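Local coordinates for kappa-carrageenase (Pseudoalteromonas carrageenovora, PDB 1DYP), which cuts kappa-carrageenan chains internally, hydrolysing the beta-1,4 linkages between D-galactose 4-sulfate and 3,6-anhydro-D-galactose, through its family 16 glycoside hydrolase catalytic domain, at residues E36-A48 with T58-D70. The protein carries 1 engineered substitution. Residues are numbered along the deposited sequence; the frame is centred on the assembly and turned at random.
Sequences ENYGVWSWKNENA and TTKRESHQRTFWD
Arg66 reaches from strand 58-70 to the backbone carbonyls of Gly39 and Trp41, the latter with its side chain near Arg234, important for substrate recognition. Its chain, extended from CG to NE, spans the gap between the two backbones, and its several N-H groups suit it to a cluster of oxygens. Arg66 NH2 bonds to Trp41 O at 3.0 Å, nearly straight (166°), and weakly to Gly39 O. With NH1 bonded to Thr67 O and NH2 to Trp41 O, both near the guanidinium plane, the rotation of the group is fixed. Asn37 lays its CB over one guanidinium face, its amide plane only 9° from that of the arginine, while Asn37 OD1 accepts Trp43 N at 2.8 Å and ties the loop to strand 41-43.

Ser42 suits the crossing because one small hydroxyl can serve two partners. Ser42 OG meets His64 NE2 at 2.7 Å and takes a weak bond from Arg66 NE. The imidazole is held at both nitrogens, since His64 ND1 donates to Glu62 O at 2.9 Å.

Apolar contact is slight: Val40 CG1 lies 4.0 Å from Phe68 CE1, and Phe245 and Pro247 also pack on the valine.

At the other end Thr58 N donates to Asn47 O at 2.9 Å; a water links that same oxygen to Thr58 OG1. The long, extended chain of Lys60 carries its charge across to Glu46, where NZ forms a salt bridge with OE2 whose hydrogen bond is weak; that oxygen also binds a cadmium ion.

Because a single arginine gathers two carbonyls and a hydroxyl, directional polar bonds, more than apolar contact, set how strand 58-70 of the family 16 beta-sandwich crosses strand 41-43.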
loop_
_atom_site.group_PDB
_atom_site.type_symbol
_atom_site.label_atom_id
_atom_site.label_comp_id
_atom_site.label_asym_id
_atom_site.label_seq_id
_atom_site.Cartn_x
_atom_site.Cartn_y
_atom_site.Cartn_z
ATOM N N GLU A 36 10.753 -7.984 -0.670
ATOM C CA GLU A 36 11.115 -8.504 0.638
ATOM C C GLU A 36 9.816 -8.851 1.356
ATOM O O GLU A 36 8.796 -8.190 1.154
ATOM C CB GLU A 36 11.915 -7.456 1.428
ATOM C CG GLU A 36 11.124 -6.280 2.028
ATOM C CD GLU A 36 10.602 -5.266 1.011
ATOM O OE1 GLU A 36 11.075 -5.242 -0.148
ATOM O OE2 GLU A 36 9.719 -4.465 1.390
ATOM N N ASN A 37 9.848 -9.892 2.179
ATOM C CA ASN A 37 8.655 -10.318 2.898
ATOM C C ASN A 37 8.461 -9.643 4.243
ATOM O O ASN A 37 9.410 -9.202 4.885
ATOM C CB ASN A 37 8.667 -11.832 3.106
ATOM C CG ASN A 37 8.487 -12.597 1.813
ATOM O OD1 ASN A 37 7.580 -12.307 1.032
ATOM N ND2 ASN A 37 9.343 -13.585 1.582
ATOM N N TYR A 38 7.202 -9.573 4.653
ATOM C CA TYR A 38 6.820 -8.990 5.927
ATOM C C TYR A 38 5.394 -9.436 6.212
ATOM O O TYR A 38 4.805 -10.169 5.416
ATOM C CB TYR A 38 6.942 -7.464 5.880
ATOM C CG TYR A 38 6.319 -6.806 4.672
ATOM C CD1 TYR A 38 4.956 -6.517 4.631
ATOM C CD2 TYR A 38 7.100 -6.458 3.569
ATOM C CE1 TYR A 38 4.387 -5.893 3.521
ATOM C CE2 TYR A 38 6.541 -5.838 2.455
ATOM C CZ TYR A 38 5.188 -5.557 2.438
ATOM O OH TYR A 38 4.640 -4.938 1.339
ATOM N N GLY A 39 4.837 -9.013 7.340
ATOM C CA GLY A 39 3.492 -9.442 7.669
ATOM C C GLY A 39 3.502 -10.935 7.943
ATOM O O GLY A 39 4.527 -11.487 8.353
ATOM N N VAL A 40 2.377 -11.601 7.710
ATOM C CA VAL A 40 2.294 -13.035 7.952
ATOM C C VAL A 40 1.957 -13.813 6.689
ATOM O O VAL A 40 1.189 -14.773 6.708
ATOM C CB VAL A 40 1.262 -13.352 9.045
ATOM C CG1 VAL A 40 1.737 -12.771 10.364
ATOM C CG2 VAL A 40 -0.100 -12.780 8.669
ATOM N N TRP A 41 2.536 -13.374 5.583
ATOM C CA TRP A 41 2.345 -14.033 4.301
ATOM C C TRP A 41 3.645 -13.829 3.555
ATOM O O TRP A 41 4.534 -13.134 4.035
ATOM C CB TRP A 41 1.188 -13.391 3.531
ATOM C CG TRP A 41 1.364 -11.921 3.318
ATOM C CD1 TRP A 41 2.043 -11.311 2.302
ATOM C CD2 TRP A 41 0.913 -10.877 4.185
ATOM N NE1 TRP A 41 2.045 -9.948 2.487
ATOM C CE2 TRP A 41 1.358 -9.654 3.636
ATOM C CE3 TRP A 41 0.176 -10.854 5.378
ATOM C CZ2 TRP A 41 1.092 -8.419 4.240
ATOM C CZ3 TRP A 41 -0.091 -9.623 5.980
ATOM C CH2 TRP A 41 0.367 -8.423 5.406
ATOM N N SER A 42 3.770 -14.451 2.394
ATOM C CA SER A 42 4.969 -14.281 1.599
ATOM C C SER A 42 4.538 -13.905 0.198
ATOM O O SER A 42 3.498 -14.353 -0.284
ATOM C CB SER A 42 5.791 -15.570 1.565
ATOM O OG SER A 42 6.255 -15.906 2.861
ATOM N N TRP A 43 5.331 -13.062 -0.445
ATOM C CA TRP A 43 5.034 -12.649 -1.803
ATOM C C TRP A 43 5.523 -13.725 -2.759
ATOM O O TRP A 43 6.566 -14.338 -2.535
ATOM C CB TRP A 43 5.755 -11.345 -2.139
ATOM C CG TRP A 43 5.482 -10.231 -1.194
ATOM C CD1 TRP A 43 6.393 -9.579 -0.419
ATOM C CD2 TRP A 43 4.219 -9.602 -0.948
ATOM N NE1 TRP A 43 5.780 -8.578 0.294
ATOM C CE2 TRP A 43 4.443 -8.571 -0.011
ATOM C CE3 TRP A 43 2.917 -9.810 -1.429
ATOM C CZ2 TRP A 43 3.416 -7.744 0.457
ATOM C CZ3 TRP A 43 1.892 -8.986 -0.964
ATOM C CH2 TRP A 43 2.151 -7.963 -0.028
ATOM N N LYS A 44 4.766 -13.957 -3.821
ATOM C CA LYS A 44 5.161 -14.930 -4.827
ATOM C C LYS A 44 4.904 -14.315 -6.189
ATOM O O LYS A 44 3.812 -13.810 -6.459
ATOM C CB LYS A 44 4.372 -16.232 -4.685
ATOM C CG LYS A 44 4.658 -17.005 -3.403
ATOM C CD LYS A 44 6.098 -17.488 -3.330
ATOM C CE LYS A 44 6.337 -18.278 -2.048
ATOM N NZ LYS A 44 7.725 -18.815 -1.943
ATOM N N ASN A 45 5.925 -14.346 -7.037
ATOM C CA ASN A 45 5.826 -13.796 -8.380
ATOM C C ASN A 45 4.616 -14.348 -9.127
ATOM O O ASN A 45 3.962 -13.625 -9.876
ATOM C CB ASN A 45 7.104 -14.110 -9.162
ATOM C CG ASN A 45 7.027 -13.659 -10.603
ATOM O OD1 ASN A 45 6.762 -12.491 -10.886
ATOM N ND2 ASN A 45 7.261 -14.586 -11.527
ATOM N N GLU A 46 4.311 -15.625 -8.919
ATOM C CA GLU A 46 3.184 -16.234 -9.611
ATOM C C GLU A 46 1.832 -15.698 -9.156
ATOM O O GLU A 46 0.818 -15.918 -9.822
ATOM C CB GLU A 46 3.220 -17.762 -9.468
ATOM C CG GLU A 46 2.843 -18.303 -8.101
ATOM C CD GLU A 46 2.729 -19.819 -8.095
ATOM O OE1 GLU A 46 3.762 -20.497 -8.272
ATOM O OE2 GLU A 46 1.604 -20.333 -7.921
ATOM N N ASN A 47 1.810 -14.994 -8.028
ATOM C CA ASN A 47 0.564 -14.432 -7.519
ATOM C C ASN A 47 0.246 -13.101 -8.187
ATOM O O ASN A 47 -0.788 -12.493 -7.922
ATOM C CB ASN A 47 0.631 -14.258 -6.000
ATOM C CG ASN A 47 0.450 -15.567 -5.261
ATOM O OD1 ASN A 47 0.659 -15.645 -4.053
ATOM N ND2 ASN A 47 0.047 -16.602 -5.985
ATOM N N ALA A 48 1.148 -12.653 -9.053
ATOM C CA ALA A 48 0.953 -11.413 -9.790
ATOM C C ALA A 48 0.795 -11.795 -11.253
ATOM O O ALA A 48 1.732 -12.296 -11.876
ATOM C CB ALA A 48 2.155 -10.495 -9.609
ATOM N N THR A 58 -3.151 -11.823 -6.398
ATOM C CA THR A 58 -3.907 -12.853 -5.711
ATOM C C THR A 58 -3.367 -13.327 -4.375
ATOM O O THR A 58 -2.164 -13.516 -4.212
ATOM C CB THR A 58 -4.032 -14.091 -6.628
ATOM O OG1 THR A 58 -4.620 -13.700 -7.875
ATOM C CG2 THR A 58 -4.879 -15.175 -5.976
ATOM N N THR A 59 -4.273 -13.506 -3.417
ATOM C CA THR A 59 -3.907 -14.041 -2.115
ATOM C C THR A 59 -4.438 -15.467 -2.147
ATOM O O THR A 59 -5.613 -15.694 -2.446
ATOM C CB THR A 59 -4.578 -13.288 -0.954
ATOM O OG1 THR A 59 -4.129 -11.930 -0.943
ATOM C CG2 THR A 59 -4.213 -13.939 0.378
ATOM N N LYS A 60 -3.567 -16.425 -1.858
ATOM C CA LYS A 60 -3.953 -17.826 -1.879
ATOM C C LYS A 60 -3.705 -18.478 -0.536
ATOM O O LYS A 60 -2.818 -18.067 0.211
ATOM C CB LYS A 60 -3.118 -18.595 -2.907
ATOM C CG LYS A 60 -3.115 -18.061 -4.323
ATOM C CD LYS A 60 -2.184 -18.921 -5.177
ATOM C CE LYS A 60 -2.116 -18.447 -6.621
ATOM N NZ LYS A 60 -1.153 -19.271 -7.418
ATOM N N ARG A 61 -4.502 -19.493 -0.227
ATOM C CA ARG A 61 -4.275 -20.250 0.989
ATOM C C ARG A 61 -3.119 -21.134 0.530
ATOM O O ARG A 61 -3.278 -21.956 -0.376
ATOM C CB ARG A 61 -5.490 -21.105 1.336
ATOM C CG ARG A 61 -5.243 -22.103 2.456
ATOM C CD ARG A 61 -5.036 -21.442 3.815
ATOM N NE ARG A 61 -4.872 -22.470 4.839
ATOM C CZ ARG A 61 -3.738 -23.119 5.078
ATOM N NH1 ARG A 61 -2.645 -22.837 4.381
ATOM N NH2 ARG A 61 -3.710 -24.090 5.983
ATOM N N GLU A 62 -1.949 -20.941 1.128
ATOM C CA GLU A 62 -0.778 -21.708 0.745
ATOM C C GLU A 62 0.190 -21.845 1.903
ATOM O O GLU A 62 0.902 -20.903 2.246
ATOM C CB GLU A 62 -0.085 -21.038 -0.447
ATOM C CG GLU A 62 1.295 -21.583 -0.746
ATOM C CD GLU A 62 1.817 -21.169 -2.108
ATOM O OE1 GLU A 62 1.356 -20.145 -2.659
ATOM O OE2 GLU A 62 2.706 -21.878 -2.624
ATOM N N SER A 63 0.202 -23.025 2.513
ATOM C CA SER A 63 1.090 -23.278 3.631
ATOM C C SER A 63 2.534 -23.267 3.173
ATOM O O SER A 63 2.859 -23.757 2.097
ATOM C CB SER A 63 0.774 -24.627 4.269
ATOM O OG SER A 63 -0.528 -24.621 4.819
ATOM N N HIS A 64 3.392 -22.691 4.000
ATOM C CA HIS A 64 4.811 -22.619 3.701
ATOM C C HIS A 64 5.508 -22.126 4.952
ATOM O O HIS A 64 4.866 -21.858 5.969
ATOM C CB HIS A 64 5.073 -21.651 2.539
ATOM C CG HIS A 64 4.755 -20.219 2.848
ATOM N ND1 HIS A 64 3.465 -19.750 2.980
ATOM C CD2 HIS A 64 5.563 -19.149 3.034
ATOM C CE1 HIS A 64 3.493 -18.453 3.232
ATOM N NE2 HIS A 64 4.755 -18.062 3.270
ATOM N N GLN A 65 6.826 -22.023 4.883
ATOM C CA GLN A 65 7.588 -21.531 6.013
ATOM C C GLN A 65 8.650 -20.580 5.514
ATOM O O GLN A 65 9.041 -20.622 4.347
ATOM C CB GLN A 65 8.253 -22.683 6.778
ATOM C CG GLN A 65 9.171 -23.563 5.938
ATOM C CD GLN A 65 10.457 -22.874 5.506
ATOM O OE1 GLN A 65 11.010 -23.185 4.446
ATOM N NE2 GLN A 65 10.950 -21.952 6.327
ATOM N N ARG A 66 9.090 -19.705 6.406
ATOM C CA ARG A 66 10.146 -18.756 6.100
ATOM C C ARG A 66 10.612 -18.162 7.410
ATOM O O ARG A 66 9.939 -18.297 8.433
ATOM C CB ARG A 66 9.655 -17.637 5.170
ATOM C CG ARG A 66 8.615 -16.680 5.754
ATOM C CD ARG A 66 8.590 -15.402 4.916
ATOM N NE ARG A 66 7.469 -14.505 5.198
ATOM C CZ ARG A 66 7.371 -13.707 6.259
ATOM N NH1 ARG A 66 8.332 -13.679 7.175
ATOM N NH2 ARG A 66 6.317 -12.910 6.388
ATOM N N THR A 67 11.779 -17.529 7.394
ATOM C CA THR A 67 12.264 -16.902 8.607
ATOM C C THR A 67 11.252 -15.804 8.907
ATOM O O THR A 67 10.806 -15.089 8.007
ATOM C CB THR A 67 13.672 -16.315 8.421
ATOM O OG1 THR A 67 14.621 -17.387 8.361
ATOM C CG2 THR A 67 14.032 -15.417 9.583
ATOM N N PHE A 68 10.884 -15.689 10.176
ATOM C CA PHE A 68 9.885 -14.723 10.605
ATOM C C PHE A 68 10.396 -13.891 11.772
ATOM O O PHE A 68 10.958 -14.429 12.724
ATOM C CB PHE A 68 8.634 -15.497 11.021
ATOM C CG PHE A 68 7.531 -14.650 11.582
ATOM C CD1 PHE A 68 6.701 -13.917 10.741
ATOM C CD2 PHE A 68 7.288 -14.627 12.952
ATOM C CE1 PHE A 68 5.638 -13.177 11.254
ATOM C CE2 PHE A 68 6.225 -13.887 13.477
ATOM C CZ PHE A 68 5.399 -13.163 12.620
ATOM N N TRP A 69 10.211 -12.578 11.690
ATOM C CA TRP A 69 10.634 -11.704 12.774
ATOM C C TRP A 69 9.524 -11.645 13.816
ATOM O O TRP A 69 8.421 -11.171 13.542
ATOM C CB TRP A 69 10.933 -10.294 12.265
ATOM C CG TRP A 69 11.193 -9.308 13.375
ATOM C CD1 TRP A 69 10.438 -8.218 13.693
ATOM C CD2 TRP A 69 12.279 -9.331 14.311
ATOM N NE1 TRP A 69 10.986 -7.556 14.766
ATOM C CE2 TRP A 69 12.117 -8.219 15.166
ATOM C CE3 TRP A 69 13.374 -10.181 14.511
ATOM C CZ2 TRP A 69 13.010 -7.934 16.206
ATOM C CZ3 TRP A 69 14.263 -9.899 15.545
ATOM C CH2 TRP A 69 14.074 -8.782 16.379
ATOM N N ASP A 70 9.833 -12.148 15.003
ATOM C CA ASP A 70 8.910 -12.164 16.130
ATOM C C ASP A 70 9.256 -10.942 16.979
ATOM O O ASP A 70 9.990 -11.036 17.967
ATOM C CB ASP A 70 9.114 -13.467 16.910
ATOM C CG ASP A 70 8.264 -13.557 18.160
ATOM O OD1 ASP A 70 7.425 -12.664 18.406
ATOM O OD2 ASP A 70 8.449 -14.546 18.898
HETATM O O HOH W 1 -2.838 -13.348 -9.889
#